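Local structure of PrgZ (Enterococcus faecalis, 4FAJ) at residues T319-M324 and A481-N486; K379-E384 and K509-L514; S467-D472 and I477-N482; Y494-Y499 and I522-V527. The protein binds peptide pheromone outside the cell as a membrane-anchored receptor of the solute-binding protein 5 family, and probably serves in peptide uptake. All coordinates share one frame; numbering follows the deposited sequence. Where two conformers were deposited one is given.

Contact 1. Residues T319-M324 and A481-N486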
loop_
_atom_site.group_PDB
_atom_site.type_symbol
_atom_site.label_atom_id
_atom_site.label_comp_id
_atom_site.label_asym_id
_atom_site.label_seq_id
_atom_site.Cartn_x
_atom_site.Cartn_y
_atom_site.Cartn_z
ATOM N N THR A 319 -2.699 -7.928 -2.807
ATOM C CA THR A 319 -2.577 -9.310 -2.369
ATOM C C THR A 319 -2.384 -9.333 -0.845
ATOM O O THR A 319 -1.531 -8.614 -0.317
ATOM C CB THR A 319 -1.374 -9.997 -3.043
ATOM O OG1 THR A 319 -1.562 -10.012 -4.472
ATOM C CG2 THR A 319 -1.199 -11.447 -2.525
ATOM N N MET A 320 -3.173 -10.147 -0.152
ATOM C CA MET A 320 -2.928 -10.420 1.274
ATOM C C MET A 320 -2.054 -11.682 1.400
ATOM O O MET A 320 -2.318 -12.705 0.753
ATOM C CB MET A 320 -4.243 -10.598 2.045
ATOM C CG MET A 320 -5.059 -9.334 2.218
ATOM S SD MET A 320 -4.228 -8.011 3.141
ATOM C CE MET A 320 -3.851 -8.824 4.699
ATOM N N PHE A 321 -1.006 -11.580 2.225
ATOM C CA PHE A 321 -0.012 -12.641 2.411
ATOM C C PHE A 321 -0.026 -13.187 3.835
ATOM O O PHE A 321 -0.514 -12.525 4.754
ATOM C CB PHE A 321 1.408 -12.102 2.207
ATOM C CG PHE A 321 1.663 -11.462 0.878
ATOM C CD1 PHE A 321 1.865 -12.235 -0.256
ATOM C CD2 PHE A 321 1.805 -10.085 0.777
ATOM C CE1 PHE A 321 2.145 -11.645 -1.480
ATOM C CE2 PHE A 321 2.084 -9.482 -0.455
ATOM C CZ PHE A 321 2.245 -10.260 -1.579
ATOM N N LEU A 322 0.534 -14.392 4.002
ATOM C CA LEU A 322 1.188 -14.780 5.250
ATOM C C LEU A 322 2.668 -14.507 5.052
ATOM O O LEU A 322 3.350 -15.203 4.272
ATOM C CB LEU A 322 0.983 -16.263 5.591
ATOM C CG LEU A 322 -0.339 -16.669 6.218
ATOM C CD1 LEU A 322 -0.330 -18.144 6.546
ATOM C CD2 LEU A 322 -0.626 -15.879 7.472
ATOM N N GLU A 323 3.158 -13.452 5.699
ATOM C CA GLU A 323 4.582 -13.203 5.741
ATOM C C GLU A 323 5.174 -14.091 6.821
ATOM O O GLU A 323 4.527 -14.363 7.831
ATOM C CB GLU A 323 4.884 -11.733 6.022
ATOM C CG GLU A 323 4.542 -10.829 4.870
ATOM C CD GLU A 323 5.178 -9.452 4.995
ATOM O OE1 GLU A 323 6.396 -9.338 4.722
ATOM O OE2 GLU A 323 4.455 -8.494 5.338
ATOM N N MET A 324 6.406 -14.534 6.600
ATOM C CA MET A 324 7.042 -15.536 7.447
ATOM C C MET A 324 8.435 -15.066 7.849
ATOM O O MET A 324 9.253 -14.736 6.984
ATOM C CB MET A 324 7.156 -16.852 6.682
ATOM C CG MET A 324 5.836 -17.583 6.491
ATOM S SD MET A 324 5.931 -18.966 5.314
ATOM C CE MET A 324 6.397 -18.121 3.823
ATOM N N ALA A 481 9.697 -5.987 -5.842
ATOM C CA ALA A 481 10.760 -5.250 -5.132
ATOM C C ALA A 481 10.726 -5.447 -3.610
ATOM O O ALA A 481 11.763 -5.365 -2.954
ATOM C CB ALA A 481 10.690 -3.751 -5.465
ATOM N N ASN A 482 9.552 -5.743 -3.049
ATOM C CA ASN A 482 9.418 -5.930 -1.598
ATOM C C ASN A 482 10.115 -7.165 -1.042
ATOM O O ASN A 482 10.285 -7.273 0.165
ATOM C CB ASN A 482 7.943 -5.984 -1.194
ATOM C CG ASN A 482 7.213 -4.702 -1.508
ATOM O OD1 ASN A 482 7.812 -3.636 -1.595
ATOM N ND2 ASN A 482 5.915 -4.808 -1.715
ATOM N N PHE A 483 10.472 -8.110 -1.908
ATOM C CA PHE A 483 11.163 -9.307 -1.473
ATOM C C PHE A 483 12.651 -9.298 -1.794
ATOM O O PHE A 483 13.337 -10.303 -1.576
ATOM C CB PHE A 483 10.417 -10.538 -2.011
ATOM C CG PHE A 483 8.975 -10.531 -1.602
ATOM C CD1 PHE A 483 8.622 -10.823 -0.289
ATOM C CD2 PHE A 483 7.990 -10.108 -2.481
ATOM C CE1 PHE A 483 7.288 -10.756 0.122
ATOM C CE2 PHE A 483 6.664 -10.039 -2.077
ATOM C CZ PHE A 483 6.316 -10.361 -0.779
ATOM N N GLU A 484 13.146 -8.171 -2.297
ATOM C CA GLU A 484 14.577 -7.985 -2.481
ATOM C C GLU A 484 15.272 -7.967 -1.120
ATOM O O GLU A 484 14.714 -7.472 -0.133
ATOM C CB GLU A 484 14.839 -6.692 -3.245
ATOM C CG GLU A 484 16.181 -6.062 -2.986
ATOM C CD GLU A 484 16.203 -4.612 -3.408
ATOM O OE1 GLU A 484 16.216 -3.730 -2.512
ATOM O OE2 GLU A 484 16.178 -4.359 -4.632
ATOM N N THR A 485 16.486 -8.509 -1.080
ATOM C CA THR A 485 17.196 -8.766 0.162
ATOM C C THR A 485 17.076 -7.702 1.250
ATOM O O THR A 485 16.557 -7.986 2.326
ATOM C CB THR A 485 18.675 -9.117 -0.104
ATOM O OG1 THR A 485 18.734 -10.435 -0.654
ATOM C CG2 THR A 485 19.492 -9.078 1.190
ATOM N N ASN A 486 17.538 -6.486 1.050
ATOM C CA ASN A 486 17.384 -5.587 2.218
ATOM C C ASN A 486 16.322 -4.501 2.018
ATOM O O ASN A 486 16.453 -3.394 2.525
ATOM C CB ASN A 486 18.739 -5.068 2.723
ATOM C CG ASN A 486 19.540 -6.142 3.482
ATOM O OD1 ASN A 486 19.026 -6.824 4.383
ATOM N ND2 ASN A 486 20.805 -6.288 3.123
#
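Phe483 brings the far edge of its ring against one face of Phe321, a T-shaped pair with the planes at 83° and the centroids 5.8 Å apart. The two side chains come from opposite directions, so the meeting is narrow: Phe483 CZ lies 4.2 Å from Phe321 CZ, above the rim of the Phe321 ring and not over its middle. On the other face of Phe321 sits CG2 of Thr319, two residues earlier on the same strand and hence on the same side of it, about 3.5 Å above the ring plane. The phenylalanine is therefore held between a methyl and an aromatic edge. In this member of the bacterial solute-binding protein 5 family, strand 311-324 belongs to a mixed sheet, with 464-470 and 528-539 as antiparallel neighbours, and Phe321 looks out from that sheet toward the 3-10 turn at 481-483. The turn is closed by a backbone bond from Glu484 N to Ala481 O of 3.2 Å. Phe483 has CG beside its backbone N and opposite the carbonyl carbon (chi1 -55°), which carries the ring from the turn to the strand. Both rings are buried; Trp469 and Val527 also pack on Phe321, and Tyr499 on Phe483.

Contact 2. Residues K379-E384 and K509-L514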
loop_
_atom_site.group_PDB
_atom_site.type_symbol
_atom_site.label_atom_id
_atom_site.label_comp_id
_atom_site.label_asym_id
_atom_site.label_seq_id
_atom_site.Cartn_x
_atom_site.Cartn_y
_atom_site.Cartn_z
ATOM N N LYS A 379 -1.194 -9.640 -22.531
ATOM C CA LYS A 379 -1.517 -10.675 -21.543
ATOM C C LYS A 379 -1.306 -10.147 -20.115
ATOM O O LYS A 379 -0.341 -9.439 -19.849
ATOM C CB LYS A 379 -0.637 -11.914 -21.728
ATOM C CG LYS A 379 -0.839 -12.712 -23.000
ATOM C CD LYS A 379 0.251 -13.805 -23.067
ATOM C CE LYS A 379 0.060 -14.762 -24.228
ATOM N NZ LYS A 379 0.737 -16.051 -23.945
ATOM N N ASP A 380 -2.220 -10.503 -19.217
ATOM C CA ASP A 380 -2.080 -10.246 -17.779
ATOM C C ASP A 380 -0.787 -10.906 -17.299
ATOM O O ASP A 380 -0.504 -12.033 -17.694
ATOM C CB ASP A 380 -3.302 -10.835 -17.038
ATOM C CG ASP A 380 -3.437 -10.342 -15.609
ATOM O OD1 ASP A 380 -2.416 -10.123 -14.920
ATOM O OD2 ASP A 380 -4.586 -10.214 -15.140
ATOM N N PHE A 381 -0.006 -10.213 -16.467
ATOM C CA PHE A 381 1.221 -10.790 -15.868
ATOM C C PHE A 381 0.895 -12.008 -15.002
ATOM O O PHE A 381 1.654 -12.997 -14.942
ATOM C CB PHE A 381 1.933 -9.741 -15.005
ATOM C CG PHE A 381 3.240 -10.210 -14.410
ATOM C CD1 PHE A 381 4.423 -10.103 -15.121
ATOM C CD2 PHE A 381 3.294 -10.717 -13.119
ATOM C CE1 PHE A 381 5.634 -10.506 -14.565
ATOM C CE2 PHE A 381 4.505 -11.155 -12.581
ATOM C CZ PHE A 381 5.671 -11.040 -13.316
ATOM N N ALA A 382 -0.230 -11.915 -14.302
ATOM C CA ALA A 382 -0.668 -12.975 -13.401
ATOM C C ALA A 382 -1.507 -14.000 -14.180
ATOM O O ALA A 382 -2.708 -14.115 -13.976
ATOM C CB ALA A 382 -1.457 -12.355 -12.245
ATOM N N ASN A 383 -0.875 -14.742 -15.083
ATOM C CA ASN A 383 -1.612 -15.669 -15.949
ATOM C C ASN A 383 -1.286 -17.145 -15.734
ATOM O O ASN A 383 -1.606 -17.988 -16.582
ATOM C CB ASN A 383 -1.425 -15.287 -17.416
ATOM C CG ASN A 383 0.007 -15.388 -17.879
ATOM O OD1 ASN A 383 0.937 -15.525 -17.087
ATOM N ND2 ASN A 383 0.192 -15.291 -19.185
ATOM N N GLU A 384 -0.654 -17.445 -14.599
ATOM C CA GLU A 384 -0.305 -18.816 -14.234
ATOM C C GLU A 384 -0.801 -19.112 -12.831
ATOM O O GLU A 384 -0.693 -18.268 -11.940
ATOM C CB GLU A 384 1.214 -19.008 -14.273
ATOM C CG GLU A 384 1.802 -19.053 -15.654
ATOM C CD GLU A 384 3.298 -19.295 -15.636
ATOM O OE1 GLU A 384 3.734 -20.293 -15.029
ATOM O OE2 GLU A 384 4.042 -18.498 -16.243
ATOM N N LYS A 509 13.420 -8.734 -22.611
ATOM C CA LYS A 509 12.867 -9.876 -21.896
ATOM C C LYS A 509 12.475 -9.570 -20.441
ATOM O O LYS A 509 12.196 -10.496 -19.694
ATOM C CB LYS A 509 13.885 -11.017 -21.881
ATOM C CG LYS A 509 14.297 -11.521 -23.253
ATOM C CD LYS A 509 13.116 -12.161 -23.996
ATOM C CE LYS A 509 13.509 -13.506 -24.610
ATOM N NZ LYS A 509 14.750 -13.409 -25.435
ATOM N N ARG A 510 12.422 -8.293 -20.059
ATOM C CA ARG A 510 12.174 -7.902 -18.665
ATOM C C ARG A 510 10.957 -8.622 -18.075
ATOM O O ARG A 510 11.040 -9.188 -16.982
ATOM C CB ARG A 510 11.997 -6.386 -18.550
ATOM C CG ARG A 510 11.624 -5.909 -17.149
ATOM C CD ARG A 510 11.599 -4.407 -17.056
ATOM N NE ARG A 510 11.210 -3.971 -15.723
ATOM C CZ ARG A 510 9.956 -3.750 -15.324
ATOM N NH1 ARG A 510 8.927 -3.909 -16.154
ATOM N NH2 ARG A 510 9.735 -3.360 -14.080
ATOM N N TRP A 511 9.848 -8.604 -18.817
ATOM C CA TRP A 511 8.592 -9.235 -18.407
ATOM C C TRP A 511 8.795 -10.693 -18.035
ATOM O O TRP A 511 8.314 -11.163 -17.002
ATOM C CB TRP A 511 7.589 -9.156 -19.559
ATOM C CG TRP A 511 6.148 -9.343 -19.203
ATOM C CD1 TRP A 511 5.371 -10.444 -19.448
ATOM C CD2 TRP A 511 5.283 -8.366 -18.622
ATOM N NE1 TRP A 511 4.080 -10.219 -19.027
ATOM C CE2 TRP A 511 4.000 -8.948 -18.521
ATOM C CE3 TRP A 511 5.471 -7.057 -18.155
ATOM C CZ2 TRP A 511 2.915 -8.265 -17.976
ATOM C CZ3 TRP A 511 4.389 -6.384 -17.620
ATOM C CH2 TRP A 511 3.128 -6.986 -17.539
ATOM N N GLN A 512 9.540 -11.393 -18.877
ATOM C CA GLN A 512 9.782 -12.802 -18.688
ATOM C C GLN A 512 10.698 -13.017 -17.483
ATOM O O GLN A 512 10.528 -13.979 -16.731
ATOM C CB GLN A 512 10.391 -13.421 -19.953
ATOM C CG GLN A 512 9.404 -13.571 -21.133
ATOM C CD GLN A 512 8.977 -12.238 -21.760
ATOM O OE1 GLN A 512 9.724 -11.248 -21.741
ATOM N NE2 GLN A 512 7.751 -12.208 -22.306
ATOM N N GLU A 513 11.656 -12.112 -17.297
ATOM C CA GLU A 513 12.604 -12.245 -16.192
ATOM C C GLU A 513 11.941 -11.987 -14.852
ATOM O O GLU A 513 12.229 -12.688 -13.880
ATOM C CB GLU A 513 13.822 -11.337 -16.387
ATOM C CG GLU A 513 14.643 -11.694 -17.619
ATOM C CD GLU A 513 15.185 -13.106 -17.579
ATOM O OE1 GLU A 513 16.087 -13.370 -16.756
ATOM O OE2 GLU A 513 14.713 -13.949 -18.376
ATOM N N LEU A 514 11.053 -10.998 -14.795
ATOM C CA LEU A 514 10.275 -10.749 -13.585
ATOM C C LEU A 514 9.357 -11.924 -13.252
ATOM O O LEU A 514 9.156 -12.228 -12.085
ATOM C CB LEU A 514 9.445 -9.469 -13.701
ATOM C CG LEU A 514 10.217 -8.148 -13.789
ATOM C CD1 LEU A 514 9.231 -6.960 -13.790
ATOM C CD2 LEU A 514 11.243 -8.008 -12.672
HETATM O O HOH W 1 2.047 -12.279 -19.115
#
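The indole of Trp511 presents one face to Phe381, whose CD1 stands 3.6 Å above it toward the rim, while a water lies in the indole plane at its nitrogen edge. Phe381 in turn meets its partners edge-on: Trp511 CE2 and the carbonyl carbon of Leu514 both lie near the plane of its ring. The result is a T-shaped stack with the phenylalanine as the edge, the planes at 87° and the centroid of the indole six-membered ring 5.2 Å from that of Phe381. The closest approach is nearer the backbone, where Phe381 CB comes within 3.5 Å of Trp511 CZ2. With CG opposite the backbone N (chi1 -177°), the Phe381 ring runs on past the indole toward the helix, and its CE1 reaches Leu514 CB at 4.0 Å. The polar edge of the tryptophan is served by the water, which accepts from Trp511 NE1 at 2.9 Å and donates to Asp380 O, also at 2.9 Å. An Asx turn shapes the loop here, Asp380 OD1 accepting from Ala382 N at 2.9 Å. The contact lays the loop between strand 361-362 and helix 391-402 on the first turn of helix 510-524. Farther along that helix Lys515 makes a cation-pi contact with Phe381, and Leu514 packs on Leu480 of the short helix 477-480.

Contact 3. Residues S467-D472 and I477-N482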
loop_
_atom_site.group_PDB
_atom_site.type_symbol
_atom_site.label_atom_id
_atom_site.label_comp_id
_atom_site.label_asym_id
_atom_site.label_seq_id
_atom_site.Cartn_x
_atom_site.Cartn_y
_atom_site.Cartn_z
ATOM N N SER A 467 -0.613 -9.899 6.479
ATOM C CA SER A 467 -0.398 -8.548 5.974
ATOM C C SER A 467 -0.289 -8.593 4.446
ATOM O O SER A 467 -0.016 -9.651 3.852
ATOM C CB SER A 467 0.850 -7.916 6.616
ATOM O OG SER A 467 1.946 -8.830 6.691
ATOM N N GLY A 468 -0.521 -7.452 3.813
ATOM C CA GLY A 468 -0.574 -7.381 2.362
ATOM C C GLY A 468 0.014 -6.126 1.764
ATOM O O GLY A 468 0.504 -5.238 2.473
ATOM N N TRP A 469 -0.029 -6.074 0.436
ATOM C CA TRP A 469 0.523 -4.966 -0.328
ATOM C C TRP A 469 -0.489 -4.602 -1.391
ATOM O O TRP A 469 -1.043 -5.501 -2.052
ATOM C CB TRP A 469 1.832 -5.399 -0.995
ATOM C CG TRP A 469 2.554 -4.273 -1.730
ATOM C CD1 TRP A 469 2.585 -4.047 -3.076
ATOM C CD2 TRP A 469 3.341 -3.252 -1.133
ATOM N NE1 TRP A 469 3.348 -2.933 -3.354
ATOM C CE2 TRP A 469 3.827 -2.427 -2.176
ATOM C CE3 TRP A 469 3.675 -2.940 0.186
ATOM C CZ2 TRP A 469 4.634 -1.317 -1.932
ATOM C CZ3 TRP A 469 4.491 -1.838 0.427
ATOM C CH2 TRP A 469 4.950 -1.037 -0.624
ATOM N N GLN A 470 -0.761 -3.304 -1.545
ATOM C CA GLN A 470 -1.457 -2.813 -2.730
ATOM C C GLN A 470 -0.449 -2.119 -3.636
ATOM O O GLN A 470 0.313 -1.273 -3.169
ATOM C CB GLN A 470 -2.583 -1.840 -2.394
ATOM C CG GLN A 470 -3.106 -1.097 -3.646
ATOM C CD GLN A 470 -4.571 -0.790 -3.612
ATOM O OE1 GLN A 470 -5.381 -1.653 -3.281
ATOM N NE2 GLN A 470 -4.940 0.445 -4.012
ATOM N N ALA A 471 -0.468 -2.461 -4.924
ATOM C CA ALA A 471 0.451 -1.865 -5.882
ATOM C C ALA A 471 0.343 -0.353 -5.802
ATOM O O ALA A 471 -0.754 0.174 -5.664
ATOM C CB ALA A 471 0.129 -2.309 -7.295
ATOM N N ASP A 472 1.486 0.318 -5.876
ATOM C CA ASP A 472 1.538 1.775 -5.932
ATOM C C ASP A 472 1.443 2.240 -7.386
ATOM O O ASP A 472 1.001 3.353 -7.648
ATOM C CB ASP A 472 2.844 2.295 -5.307
ATOM C CG ASP A 472 2.927 2.063 -3.815
ATOM O OD1 ASP A 472 1.894 2.189 -3.106
ATOM O OD2 ASP A 472 4.044 1.746 -3.342
ATOM N N ILE A 477 6.842 -4.985 -10.666
ATOM C CA ILE A 477 7.941 -4.633 -9.763
ATOM C C ILE A 477 7.459 -3.920 -8.479
ATOM O O ILE A 477 8.140 -3.978 -7.471
ATOM C CB ILE A 477 9.043 -3.792 -10.487
ATOM C CG1 ILE A 477 10.373 -3.762 -9.723
ATOM C CG2 ILE A 477 8.586 -2.350 -10.683
ATOM C CD1 ILE A 477 10.952 -5.101 -9.312
ATOM N N SER A 478 6.286 -3.286 -8.489
ATOM C CA SER A 478 5.763 -2.683 -7.243
ATOM C C SER A 478 5.657 -3.762 -6.148
ATOM O O SER A 478 6.042 -3.526 -4.997
ATOM C CB SER A 478 4.422 -1.976 -7.467
ATOM O OG SER A 478 3.940 -1.416 -6.248
ATOM N N PHE A 479 5.200 -4.962 -6.525
ATOM C CA PHE A 479 5.176 -6.097 -5.598
ATOM C C PHE A 479 6.528 -6.772 -5.380
ATOM O O PHE A 479 6.930 -7.024 -4.235
ATOM C CB PHE A 479 4.202 -7.161 -6.093
ATOM C CG PHE A 479 2.776 -6.876 -5.744
ATOM C CD1 PHE A 479 2.031 -6.020 -6.520
ATOM C CD2 PHE A 479 2.189 -7.460 -4.623
ATOM C CE1 PHE A 479 0.716 -5.737 -6.205
ATOM C CE2 PHE A 479 0.852 -7.187 -4.307
ATOM C CZ PHE A 479 0.139 -6.321 -5.090
ATOM N N LEU A 480 7.207 -7.094 -6.480
ATOM C CA LEU A 480 8.380 -7.969 -6.430
ATOM C C LEU A 480 9.584 -7.313 -5.742
ATOM O O LEU A 480 10.371 -8.000 -5.071
ATOM C CB LEU A 480 8.718 -8.518 -7.836
ATOM C CG LEU A 480 7.596 -9.303 -8.542
ATOM C CD1 LEU A 480 7.946 -9.650 -10.013
ATOM C CD2 LEU A 480 7.237 -10.598 -7.774
ATOM N N ALA A 481 9.697 -5.987 -5.842
ATOM C CA ALA A 481 10.760 -5.250 -5.132
ATOM C C ALA A 481 10.726 -5.447 -3.610
ATOM O O ALA A 481 11.763 -5.365 -2.954
ATOM C CB ALA A 481 10.690 -3.751 -5.465
ATOM N N ASN A 482 9.552 -5.743 -3.049
ATOM C CA ASN A 482 9.418 -5.930 -1.598
ATOM C C ASN A 482 10.115 -7.165 -1.042
ATOM O O ASN A 482 10.285 -7.273 0.165
ATOM C CB ASN A 482 7.943 -5.984 -1.194
ATOM C CG ASN A 482 7.213 -4.702 -1.508
ATOM O OD1 ASN A 482 7.812 -3.636 -1.595
ATOM N ND2 ASN A 482 5.915 -4.808 -1.715
HETATM O O HOH W 2 5.675 0.265 -5.135
#
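Ser478 OG receives the backbone N of Asp472 at 3.0 Å in a nearly straight bond (169°), and Trp469 NE1 points at the same oxygen in a weak one of 3.3 Å. A water 2.7 Å from Ser478 OG joins it to Asp472 OD2, to which the water donates; the other carboxylate oxygen, OD1, accepts from the backbone of the bound peptide. The serine thus ties the helix to this peptide-binding residue twice, directly at its backbone N and by way of the water at its carboxylate. With OG opposite its own backbone N (chi1 179°), it reaches across from the helix to the edge of the indole. Asn482 sends its amide nitrogen over the middle of one indole face, ND2 lying 3.1 Å from Trp469 CD2, with ring and amide planes 73° apart. The five-membered ring of Trp469 also sets an edge on the face of Phe479, a T-shaped pair with planes at 76°. These contacts pack helix 477-480 beside the end of strand 464-470, to which a short connection joins it. At Gly468 and Trp469 the strand pairs with the bound peptide in an antiparallel ladder that extends the sheet; within the chain its neighbours are 311-324, antiparallel, and 412-418, parallel.

Contact 4. Residues Y494-Y499 and I522-V527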
loop_
_atom_site.group_PDB
_atom_site.type_symbol
_atom_site.label_atom_id
_atom_site.label_comp_id
_atom_site.label_asym_id
_atom_site.label_seq_id
_atom_site.Cartn_x
_atom_site.Cartn_y
_atom_site.Cartn_z
ATOM N N TYR A 494 13.340 -12.596 3.828
ATOM C CA TYR A 494 13.676 -13.494 2.723
ATOM C C TYR A 494 14.868 -12.942 1.934
ATOM O O TYR A 494 14.929 -11.747 1.674
ATOM C CB TYR A 494 12.461 -13.660 1.808
ATOM C CG TYR A 494 12.736 -14.349 0.494
ATOM C CD1 TYR A 494 12.787 -15.736 0.414
ATOM C CD2 TYR A 494 12.918 -13.615 -0.679
ATOM C CE1 TYR A 494 13.021 -16.376 -0.805
ATOM C CE2 TYR A 494 13.162 -14.254 -1.905
ATOM C CZ TYR A 494 13.203 -15.634 -1.954
ATOM O OH TYR A 494 13.439 -16.276 -3.152
ATOM N N SER A 495 15.814 -13.810 1.562
ATOM C CA SER A 495 16.943 -13.393 0.728
ATOM C C SER A 495 17.391 -14.461 -0.260
ATOM O O SER A 495 17.850 -15.550 0.120
ATOM C CB SER A 495 18.153 -12.981 1.569
ATOM O OG SER A 495 19.197 -12.529 0.713
ATOM N N ASN A 496 17.255 -14.133 -1.532
ATOM C CA ASN A 496 17.764 -14.960 -2.612
ATOM C C ASN A 496 18.449 -14.000 -3.578
ATOM O O ASN A 496 17.809 -13.098 -4.136
ATOM C CB ASN A 496 16.628 -15.743 -3.270
ATOM C CG ASN A 496 17.105 -16.634 -4.412
ATOM O OD1 ASN A 496 17.891 -16.211 -5.254
ATOM N ND2 ASN A 496 16.614 -17.868 -4.451
ATOM N N LYS A 497 19.757 -14.162 -3.740
ATOM C CA LYS A 497 20.547 -13.216 -4.543
ATOM C C LYS A 497 20.242 -13.322 -6.030
ATOM O O LYS A 497 20.403 -12.361 -6.787
ATOM C CB LYS A 497 22.034 -13.449 -4.320
ATOM C CG LYS A 497 22.459 -13.324 -2.882
ATOM C CD LYS A 497 22.245 -11.924 -2.374
ATOM C CE LYS A 497 22.830 -11.761 -0.992
ATOM N NZ LYS A 497 23.495 -10.447 -0.883
ATOM N N ASN A 498 19.811 -14.500 -6.456
ATOM C CA ASN A 498 19.418 -14.680 -7.851
ATOM C C ASN A 498 18.079 -14.001 -8.146
ATOM O O ASN A 498 17.907 -13.428 -9.235
ATOM C CB ASN A 498 19.425 -16.161 -8.177
ATOM C CG ASN A 498 20.698 -16.815 -7.711
ATOM O OD1 ASN A 498 21.797 -16.350 -8.030
ATOM N ND2 ASN A 498 20.566 -17.838 -6.892
ATOM N N TYR A 499 17.156 -14.027 -7.173
ATOM C CA TYR A 499 15.916 -13.240 -7.236
ATOM C C TYR A 499 16.237 -11.749 -7.351
ATOM O O TYR A 499 15.705 -11.077 -8.222
ATOM C CB TYR A 499 15.030 -13.506 -6.003
ATOM C CG TYR A 499 13.755 -12.712 -5.903
ATOM C CD1 TYR A 499 12.549 -13.227 -6.393
ATOM C CD2 TYR A 499 13.730 -11.462 -5.290
ATOM C CE1 TYR A 499 11.363 -12.513 -6.285
ATOM C CE2 TYR A 499 12.539 -10.732 -5.182
ATOM C CZ TYR A 499 11.363 -11.268 -5.684
ATOM O OH TYR A 499 10.184 -10.583 -5.595
ATOM N N ILE A 522 8.225 -18.191 -5.192
ATOM C CA ILE A 522 7.218 -19.209 -4.858
ATOM C C ILE A 522 7.859 -20.587 -4.655
ATOM O O ILE A 522 7.487 -21.328 -3.726
ATOM C CB ILE A 522 6.089 -19.243 -5.917
ATOM C CG1 ILE A 522 5.215 -18.003 -5.736
ATOM C CG2 ILE A 522 5.260 -20.528 -5.793
ATOM C CD1 ILE A 522 4.380 -17.654 -6.903
ATOM N N ASN A 523 8.861 -20.905 -5.471
ATOM C CA ASN A 523 9.571 -22.173 -5.334
ATOM C C ASN A 523 10.363 -22.266 -4.029
ATOM O O ASN A 523 10.502 -23.348 -3.471
ATOM C CB ASN A 523 10.494 -22.402 -6.531
ATOM C CG ASN A 523 9.720 -22.644 -7.814
ATOM O OD1 ASN A 523 8.495 -22.817 -7.790
ATOM N ND2 ASN A 523 10.423 -22.687 -8.928
ATOM N N ASP A 524 10.879 -21.131 -3.561
ATOM C CA ASP A 524 11.536 -21.042 -2.245
ATOM C C ASP A 524 10.497 -20.965 -1.122
ATOM O O ASP A 524 10.833 -21.149 0.046
ATOM C CB ASP A 524 12.404 -19.775 -2.149
ATOM C CG ASP A 524 13.725 -19.870 -2.909
ATOM O OD1 ASP A 524 14.124 -20.973 -3.331
ATOM O OD2 ASP A 524 14.383 -18.805 -3.072
ATOM N N MET A 525 9.248 -20.692 -1.507
ATOM C CA MET A 525 8.137 -20.237 -0.648
ATOM C C MET A 525 8.555 -19.215 0.405
ATOM O O MET A 525 8.417 -19.444 1.612
ATOM C CB MET A 525 7.367 -21.402 -0.012
ATOM C CG MET A 525 5.985 -21.005 0.550
ATOM S SD MET A 525 4.861 -20.144 -0.571
ATOM C CE MET A 525 4.775 -21.264 -1.946
ATOM N N GLY A 526 9.048 -18.085 -0.078
ATOM C CA GLY A 526 9.484 -16.990 0.776
ATOM C C GLY A 526 8.359 -16.129 1.324
ATOM O O GLY A 526 8.572 -15.360 2.264
ATOM N N VAL A 527 7.176 -16.260 0.723
ATOM C CA VAL A 527 5.957 -15.559 1.134
ATOM C C VAL A 527 4.773 -16.383 0.614
ATOM O O VAL A 527 4.887 -16.998 -0.446
ATOM C CB VAL A 527 5.910 -14.129 0.555
ATOM C CG1 VAL A 527 5.646 -14.142 -0.972
ATOM C CG2 VAL A 527 4.890 -13.285 1.292
HETATM O O HOH W 3 16.469 -18.570 -0.325
#
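Asp524 OD2 is gripped by two side chains from the 494-499 segment: Tyr494 OH donates to it at 2.7 Å and Asn496 ND2 at 2.8 Å. The contact joins the ends of two helices, for Asn496 is the N-cap of helix 497-502 and Asp524 lies in the last turn of helix 510-524, which closes in a Schellman motif with Met525, at positive phi, as C-prime residue. The two donors come to different sides of the oxygen. The tyrosine hydroxyl meets it on the anti side, 20° out of the carboxylate plane, whereas Asn496 ND2 is received by the syn lone pair of OD2, with amide and carboxylate nearly coplanar. Such a pair of donors would tend to favour the charged carboxylate. The Asn496 amide works at both ends: while ND2 holds the aspartate, OD1 caps its own helix, accepting from Tyr499 N at 3.0 Å and weakly from Asn498 N. Extension of CG opposite the backbone N (chi1 -180°) puts the amide where it can do both. Leu521 also packs against Tyr494 and Leu520 against Asn496, both from helix 510-524. At Gly526, whose N closes the Schellman motif on Leu521 O, the tyrosine ring lies close against the backbone, with Tyr494 CD1 3.6 Å from Gly526 CA.

How the contacts relate
Contact 3 has the most residues within reach of the bound peptide: Gly468 and Trp469 pair with it and Asp472 bonds its backbone. In contact 1 Met320 alone reaches it. Contact 1, its centre about 8 Å from that of contact 3, shares Ala481 and Asn482 with it and stands on the neighbouring strand, where Phe321 N is 2.7 Å from Ser467 O. Helix 510-524 carries one side of both contact 2 and contact 4, whose centres are about 17 Å apart and which do not touch. Both reach contact 3 at Leu480: Leu514 O of contact 2 is 3.5 Å from Leu480 CD1, and Tyr499 OH of contact 4 is 2.6 Å from Leu480 O. Contact 4 also packs on contact 1, with Val527 CG2 against Phe321 CD1.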